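Local coordinates for protein gamma-glutamyltransferase 1 Threonine peptidase. MEROPS family T03 (Pseudomonas nitroreducens, PDB 7D9E) that transfers gamma-glutamyl groups from glutathione or other gamma-glutamyl donors to amino acids and peptides, and probably also hydrolyses glutathione to glutamate and cysteinylglycine, at residues S73-L87 against S95-Y109. Residues are numbered along the deposited sequence; the frame is centred on the assembly and turned at random.
Sequences SMSPSIVTRDGHVSL and SRIFTSIFQVLNNVY. With DON (6-diazenyl-5-oxo-L-norleucine), chain D.
Helix 97-109 runs along strand 77-81 at 24° to it, their axes 11.7 Å apart, and Ser73 meets Ser95 where both segments reach the ligand. No direct hydrogen bond crosses; the helix lays apolar side chains on the strand and the loop before it. Ile97 fits CG2 against Ser73 O (3.4 Å), while CD1 lies alongside Met74 CG (3.9 Å) and also touches the bound DON. Ser73 N gives the carboxylate oxygen OXT of DON a nearly straight bond (2.7 Å). With OG beside its own backbone N (chi1 -58°), Ser75 bonds back to Ser73 O (2.8 Å), 43° above that carbonyl plane. Ser75 OG lies at the edge of the Phe98 ring, near its plane and closest to Phe98 CB (3.8 Å); Ser75 CB packs on Ile101 CD1. Replacing this serine with alanine is likely to leave Ser73 O without that bond and the pocket loop freer to shift. Farther along, Leu105 CD2 touches Leu87 CD2 (3.9 Å) and Val79 CG2, and the Tyr109 hydroxyl rests on Val79 CG1 (3.4 Å) and shares a water with Ser86 OG at the classic bulge where Ser86 and Leu87 face Val79. This is the helix-on-sheet packing of an Ntn-hydrolase fold: strand 13-19 lies against Met74 and Pro76, helix 115-120 against Leu87 and Val108, and a strand of the partner chain extends the sheet beyond 77-81.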
loop_
_atom_site.group_PDB
_atom_site.type_symbol
_atom_site.label_atom_id
_atom_site.label_comp_id
_atom_site.label_asym_id
_atom_site.label_seq_id
_atom_site.Cartn_x
_atom_site.Cartn_y
_atom_site.Cartn_z
ATOM N N SER B 73 -6.157 -1.287 1.540
ATOM C CA SER B 73 -5.470 -2.227 2.412
ATOM C C SER B 73 -4.076 -1.759 2.779
ATOM O O SER B 73 -3.381 -2.457 3.521
ATOM C CB SER B 73 -5.380 -3.599 1.744
ATOM O OG SER B 73 -6.678 -4.121 1.440
ATOM N N MET B 74 -3.635 -0.618 2.270
ATOM C CA MET B 74 -2.244 -0.179 2.464
ATOM C C MET B 74 -2.051 0.147 3.945
ATOM O O MET B 74 -2.897 0.784 4.579
ATOM C CB MET B 74 -2.067 1.064 1.614
ATOM C CG MET B 74 -1.812 0.750 0.134
ATOM S SD MET B 74 -1.363 2.163 -0.885
ATOM C CE MET B 74 -2.661 3.316 -0.619
ATOM N N SER B 75 -0.929 -0.312 4.508
ATOM C CA SER B 75 -0.756 -0.337 5.957
ATOM C C SER B 75 0.667 0.024 6.363
ATOM O O SER B 75 1.346 -0.750 7.039
ATOM C CB SER B 75 -1.113 -1.723 6.486
ATOM O OG SER B 75 -2.443 -2.092 6.146
ATOM N N PRO B 76 1.147 1.198 5.979
ATOM C CA PRO B 76 2.496 1.604 6.400
ATOM C C PRO B 76 2.543 1.657 7.917
ATOM O O PRO B 76 1.659 2.223 8.557
ATOM C CB PRO B 76 2.669 2.991 5.787
ATOM C CG PRO B 76 1.238 3.481 5.525
ATOM C CD PRO B 76 0.455 2.250 5.212
ATOM N N SER B 77 3.559 1.028 8.496
ATOM C CA SER B 77 3.568 0.770 9.922
ATOM C C SER B 77 4.908 1.110 10.551
ATOM O O SER B 77 5.967 0.997 9.925
ATOM C CB SER B 77 3.323 -0.738 10.128
ATOM O OG SER B 77 2.004 -1.127 9.731
ATOM N N ILE B 78 4.834 1.491 11.825
ATOM C CA ILE B 78 5.998 1.748 12.663
ATOM C C ILE B 78 5.730 1.112 14.022
ATOM O O ILE B 78 4.735 1.428 14.680
ATOM C CB ILE B 78 6.282 3.252 12.838
ATOM C CG1 ILE B 78 6.461 3.917 11.471
ATOM C CG2 ILE B 78 7.513 3.462 13.745
ATOM C CD1 ILE B 78 6.659 5.428 11.584
ATOM N N VAL B 79 6.619 0.224 14.452
ATOM C CA VAL B 79 6.556 -0.323 15.796
ATOM C C VAL B 79 7.538 0.440 16.665
ATOM O O VAL B 79 8.675 0.715 16.246
ATOM C CB VAL B 79 6.884 -1.831 15.847
ATOM C CG1 VAL B 79 6.610 -2.370 17.238
ATOM C CG2 VAL B 79 6.093 -2.571 14.804
ATOM N N THR B 80 7.121 0.761 17.879
ATOM C CA THR B 80 7.964 1.418 18.864
ATOM C C THR B 80 7.975 0.605 20.150
ATOM O O THR B 80 7.106 -0.239 20.394
ATOM C CB THR B 80 7.462 2.845 19.143
ATOM O OG1 THR B 80 6.223 2.789 19.856
ATOM C CG2 THR B 80 7.273 3.597 17.856
ATOM N N ARG B 81 8.983 0.875 20.980
ATOM C CA ARG B 81 9.056 0.340 22.331
ATOM C C ARG B 81 9.741 1.405 23.174
ATOM O O ARG B 81 10.812 1.887 22.803
ATOM C CB ARG B 81 9.842 -0.974 22.349
ATOM C CG ARG B 81 9.748 -1.736 23.645
ATOM C CD ARG B 81 10.455 -3.078 23.563
ATOM N NE ARG B 81 10.299 -3.768 24.832
ATOM C CZ ARG B 81 9.323 -4.623 25.122
ATOM N NH1 ARG B 81 8.411 -4.949 24.228
ATOM N NH2 ARG B 81 9.274 -5.166 26.331
ATOM N N ASP B 82 9.096 1.806 24.269
ATOM C CA ASP B 82 9.640 2.816 25.181
ATOM C C ASP B 82 9.869 4.163 24.505
ATOM O O ASP B 82 10.813 4.886 24.846
ATOM C CB ASP B 82 10.928 2.335 25.854
ATOM C CG ASP B 82 10.759 0.999 26.543
ATOM O OD1 ASP B 82 9.651 0.722 27.049
ATOM O OD2 ASP B 82 11.729 0.219 26.560
ATOM N N GLY B 83 9.019 4.527 23.551
ATOM C CA GLY B 83 9.143 5.815 22.904
ATOM C C GLY B 83 10.230 5.898 21.863
ATOM O O GLY B 83 10.579 7.006 21.428
ATOM N N HIS B 84 10.778 4.764 21.443
ATOM C CA HIS B 84 11.786 4.742 20.401
ATOM C C HIS B 84 11.372 3.764 19.321
ATOM O O HIS B 84 10.790 2.714 19.602
ATOM C CB HIS B 84 13.133 4.343 20.978
ATOM C CG HIS B 84 13.611 5.275 22.043
ATOM N ND1 HIS B 84 13.501 4.988 23.385
ATOM C CD2 HIS B 84 14.149 6.514 21.962
ATOM C CE1 HIS B 84 13.981 5.999 24.089
ATOM N NE2 HIS B 84 14.376 6.939 23.250
ATOM N N VAL B 85 11.670 4.131 18.078
ATOM C CA VAL B 85 11.366 3.262 16.957
ATOM C C VAL B 85 12.139 1.960 17.099
ATOM O O VAL B 85 13.330 1.947 17.425
ATOM C CB VAL B 85 11.730 3.984 15.653
ATOM C CG1 VAL B 85 11.623 3.046 14.473
ATOM C CG2 VAL B 85 10.828 5.194 15.463
ATOM N N SER B 86 11.453 0.858 16.831
ATOM C CA SER B 86 12.065 -0.461 16.823
ATOM C C SER B 86 11.932 -1.164 15.482
ATOM O O SER B 86 12.820 -1.945 15.139
ATOM C CB SER B 86 11.454 -1.345 17.911
ATOM O OG SER B 86 10.054 -1.434 17.772
ATOM N N LEU B 87 10.869 -0.911 14.713
ATOM C CA LEU B 87 10.702 -1.586 13.434
ATOM C C LEU B 87 9.864 -0.712 12.526
ATOM O O LEU B 87 8.838 -0.186 12.957
ATOM C CB LEU B 87 10.020 -2.946 13.631
ATOM C CG LEU B 87 9.955 -3.854 12.393
ATOM C CD1 LEU B 87 11.349 -4.342 12.031
ATOM C CD2 LEU B 87 9.005 -5.023 12.643
ATOM N N SER B 95 -5.029 -6.757 -1.281
ATOM C CA SER B 95 -5.666 -7.259 -0.077
ATOM C C SER B 95 -4.756 -8.172 0.744
ATOM O O SER B 95 -5.151 -8.574 1.849
ATOM C CB SER B 95 -6.947 -8.018 -0.422
ATOM O OG SER B 95 -6.663 -9.126 -1.267
ATOM N N ARG B 96 -3.544 -8.484 0.269
ATOM C CA ARG B 96 -2.591 -9.264 1.038
ATOM C C ARG B 96 -1.688 -8.401 1.915
ATOM O O ARG B 96 -0.853 -8.929 2.636
ATOM C CB ARG B 96 -1.663 -10.053 0.115
ATOM C CG ARG B 96 -2.279 -11.149 -0.787
ATOM C CD ARG B 96 -3.513 -10.799 -1.555
ATOM N NE ARG B 96 -3.761 -11.866 -2.531
ATOM C CZ ARG B 96 -4.790 -11.944 -3.350
ATOM N NH1 ARG B 96 -5.767 -11.038 -3.338
ATOM N NH2 ARG B 96 -4.865 -12.978 -4.177
ATOM N N ILE B 97 -1.815 -7.086 1.859
ATOM C CA ILE B 97 -0.824 -6.227 2.505
ATOM C C ILE B 97 -0.801 -6.453 4.006
ATOM O O ILE B 97 0.267 -6.619 4.598
ATOM C CB ILE B 97 -1.094 -4.750 2.167
ATOM C CG1 ILE B 97 -0.697 -4.444 0.727
ATOM C CG2 ILE B 97 -0.343 -3.838 3.179
ATOM C CD1 ILE B 97 -1.117 -3.084 0.238
ATOM N N PHE B 98 -1.969 -6.368 4.654
ATOM C CA PHE B 98 -1.963 -6.443 6.110
ATOM C C PHE B 98 -1.772 -7.872 6.590
ATOM O O PHE B 98 -1.220 -8.075 7.677
ATOM C CB PHE B 98 -3.166 -5.732 6.714
ATOM C CG PHE B 98 -4.492 -6.135 6.159
ATOM C CD1 PHE B 98 -5.096 -7.303 6.577
ATOM C CD2 PHE B 98 -5.150 -5.306 5.257
ATOM C CE1 PHE B 98 -6.336 -7.672 6.076
ATOM C CE2 PHE B 98 -6.409 -5.651 4.765
ATOM C CZ PHE B 98 -6.994 -6.842 5.185
ATOM N N THR B 99 -2.183 -8.882 5.810
ATOM C CA THR B 99 -1.838 -10.240 6.224
ATOM C C THR B 99 -0.344 -10.497 6.079
ATOM O O THR B 99 0.231 -11.252 6.886
ATOM C CB THR B 99 -2.654 -11.310 5.491
ATOM O OG1 THR B 99 -2.373 -11.273 4.102
ATOM C CG2 THR B 99 -4.162 -11.151 5.773
ATOM N N SER B 100 0.307 -9.891 5.072
ATOM C CA SER B 100 1.761 -10.053 4.974
ATOM C C SER B 100 2.487 -9.340 6.111
ATOM O O SER B 100 3.436 -9.886 6.680
ATOM C CB SER B 100 2.295 -9.571 3.641
ATOM O OG SER B 100 2.175 -10.571 2.622
ATOM N N ILE B 101 2.058 -8.121 6.454
ATOM C CA ILE B 101 2.651 -7.436 7.599
ATOM C C ILE B 101 2.481 -8.257 8.879
ATOM O O ILE B 101 3.430 -8.404 9.668
ATOM C CB ILE B 101 2.077 -6.026 7.726
ATOM C CG1 ILE B 101 2.601 -5.191 6.576
ATOM C CG2 ILE B 101 2.454 -5.408 9.089
ATOM C CD1 ILE B 101 1.961 -3.857 6.413
ATOM N N PHE B 102 1.279 -8.808 9.098
ATOM C CA PHE B 102 1.011 -9.648 10.261
ATOM C C PHE B 102 1.976 -10.817 10.320
ATOM O O PHE B 102 2.516 -11.124 11.386
ATOM C CB PHE B 102 -0.435 -10.136 10.158
ATOM C CG PHE B 102 -0.887 -11.074 11.249
ATOM C CD1 PHE B 102 -0.686 -10.787 12.598
ATOM C CD2 PHE B 102 -1.609 -12.209 10.917
ATOM C CE1 PHE B 102 -1.194 -11.633 13.575
ATOM C CE2 PHE B 102 -2.096 -13.052 11.898
ATOM C CZ PHE B 102 -1.890 -12.756 13.211
ATOM N N GLN B 103 2.206 -11.484 9.182
ATOM C CA GLN B 103 3.128 -12.612 9.173
ATOM C C GLN B 103 4.537 -12.161 9.511
ATOM O O GLN B 103 5.215 -12.797 10.314
ATOM C CB GLN B 103 3.070 -13.328 7.819
ATOM C CG GLN B 103 1.796 -14.180 7.682
ATOM C CD GLN B 103 1.553 -14.645 6.263
ATOM O OE1 GLN B 103 1.961 -15.753 5.878
ATOM N NE2 GLN B 103 0.891 -13.810 5.476
ATOM N N VAL B 104 4.987 -11.045 8.941
ATOM C CA VAL B 104 6.328 -10.580 9.269
ATOM C C VAL B 104 6.433 -10.245 10.757
ATOM O O VAL B 104 7.441 -10.567 11.407
ATOM C CB VAL B 104 6.759 -9.414 8.367
ATOM C CG1 VAL B 104 8.099 -8.838 8.822
ATOM C CG2 VAL B 104 6.867 -9.859 6.903
ATOM N N LEU B 105 5.406 -9.584 11.316
ATOM C CA LEU B 105 5.420 -9.276 12.746
ATOM C C LEU B 105 5.468 -10.551 13.577
ATOM O O LEU B 105 6.190 -10.624 14.585
ATOM C CB LEU B 105 4.196 -8.437 13.121
ATOM C CG LEU B 105 4.169 -7.029 12.544
ATOM C CD1 LEU B 105 2.797 -6.402 12.825
ATOM C CD2 LEU B 105 5.259 -6.163 13.129
ATOM N N ASN B 106 4.676 -11.557 13.194
ATOM C CA ASN B 106 4.738 -12.828 13.912
ATOM C C ASN B 106 6.142 -13.424 13.841
ATOM O O ASN B 106 6.652 -13.947 14.833
ATOM C CB ASN B 106 3.751 -13.834 13.321
ATOM C CG ASN B 106 2.302 -13.440 13.552
ATOM O OD1 ASN B 106 1.998 -12.558 14.345
ATOM N ND2 ASN B 106 1.408 -14.160 12.906
ATOM N N ASN B 107 6.778 -13.332 12.678
ATOM C CA ASN B 107 8.107 -13.919 12.504
ATOM C C ASN B 107 9.142 -13.222 13.374
ATOM O O ASN B 107 10.021 -13.879 13.951
ATOM C CB ASN B 107 8.477 -13.810 11.028
ATOM C CG ASN B 107 7.582 -14.651 10.155
ATOM O OD1 ASN B 107 6.773 -15.433 10.663
ATOM N ND2 ASN B 107 7.722 -14.514 8.843
ATOM N N VAL B 108 9.059 -11.895 13.472
ATOM C CA VAL B 108 9.994 -11.139 14.300
ATOM C C VAL B 108 9.698 -11.322 15.783
ATOM O O VAL B 108 10.608 -11.563 16.578
ATOM C CB VAL B 108 9.955 -9.649 13.902
ATOM C CG1 VAL B 108 10.744 -8.813 14.895
ATOM C CG2 VAL B 108 10.464 -9.444 12.493
ATOM N N TYR B 109 8.433 -11.171 16.187
ATOM C CA TYR B 109 8.083 -11.043 17.599
ATOM C C TYR B 109 7.695 -12.343 18.279
ATOM O O TYR B 109 7.807 -12.440 19.508
ATOM C CB TYR B 109 6.966 -9.999 17.779
ATOM C CG TYR B 109 7.468 -8.609 17.548
ATOM C CD1 TYR B 109 8.108 -7.932 18.571
ATOM C CD2 TYR B 109 7.321 -7.970 16.339
ATOM C CE1 TYR B 109 8.598 -6.657 18.392
ATOM C CE2 TYR B 109 7.829 -6.701 16.137
ATOM C CZ TYR B 109 8.450 -6.042 17.163
ATOM O OH TYR B 109 8.969 -4.789 17.029
HETATM O O DON D . -5.139 0.641 -1.835
HETATM C C DON D . -5.158 -0.696 -1.982
HETATM O OXT DON D . -5.393 -1.401 -1.005
HETATM C CA DON D . -4.744 -1.117 -3.379
HETATM N N DON D . -5.234 -0.194 -4.379
HETATM C CB DON D . -3.217 -1.296 -3.233
HETATM C C1E DON D . -2.548 -1.539 -4.551
HETATM C C1D DON D . -1.132 -1.971 -4.274
HETATM O O1J DON D . -0.673 -2.035 -3.122
HETATM O O HOH W 1 9.601 -3.599 19.375
#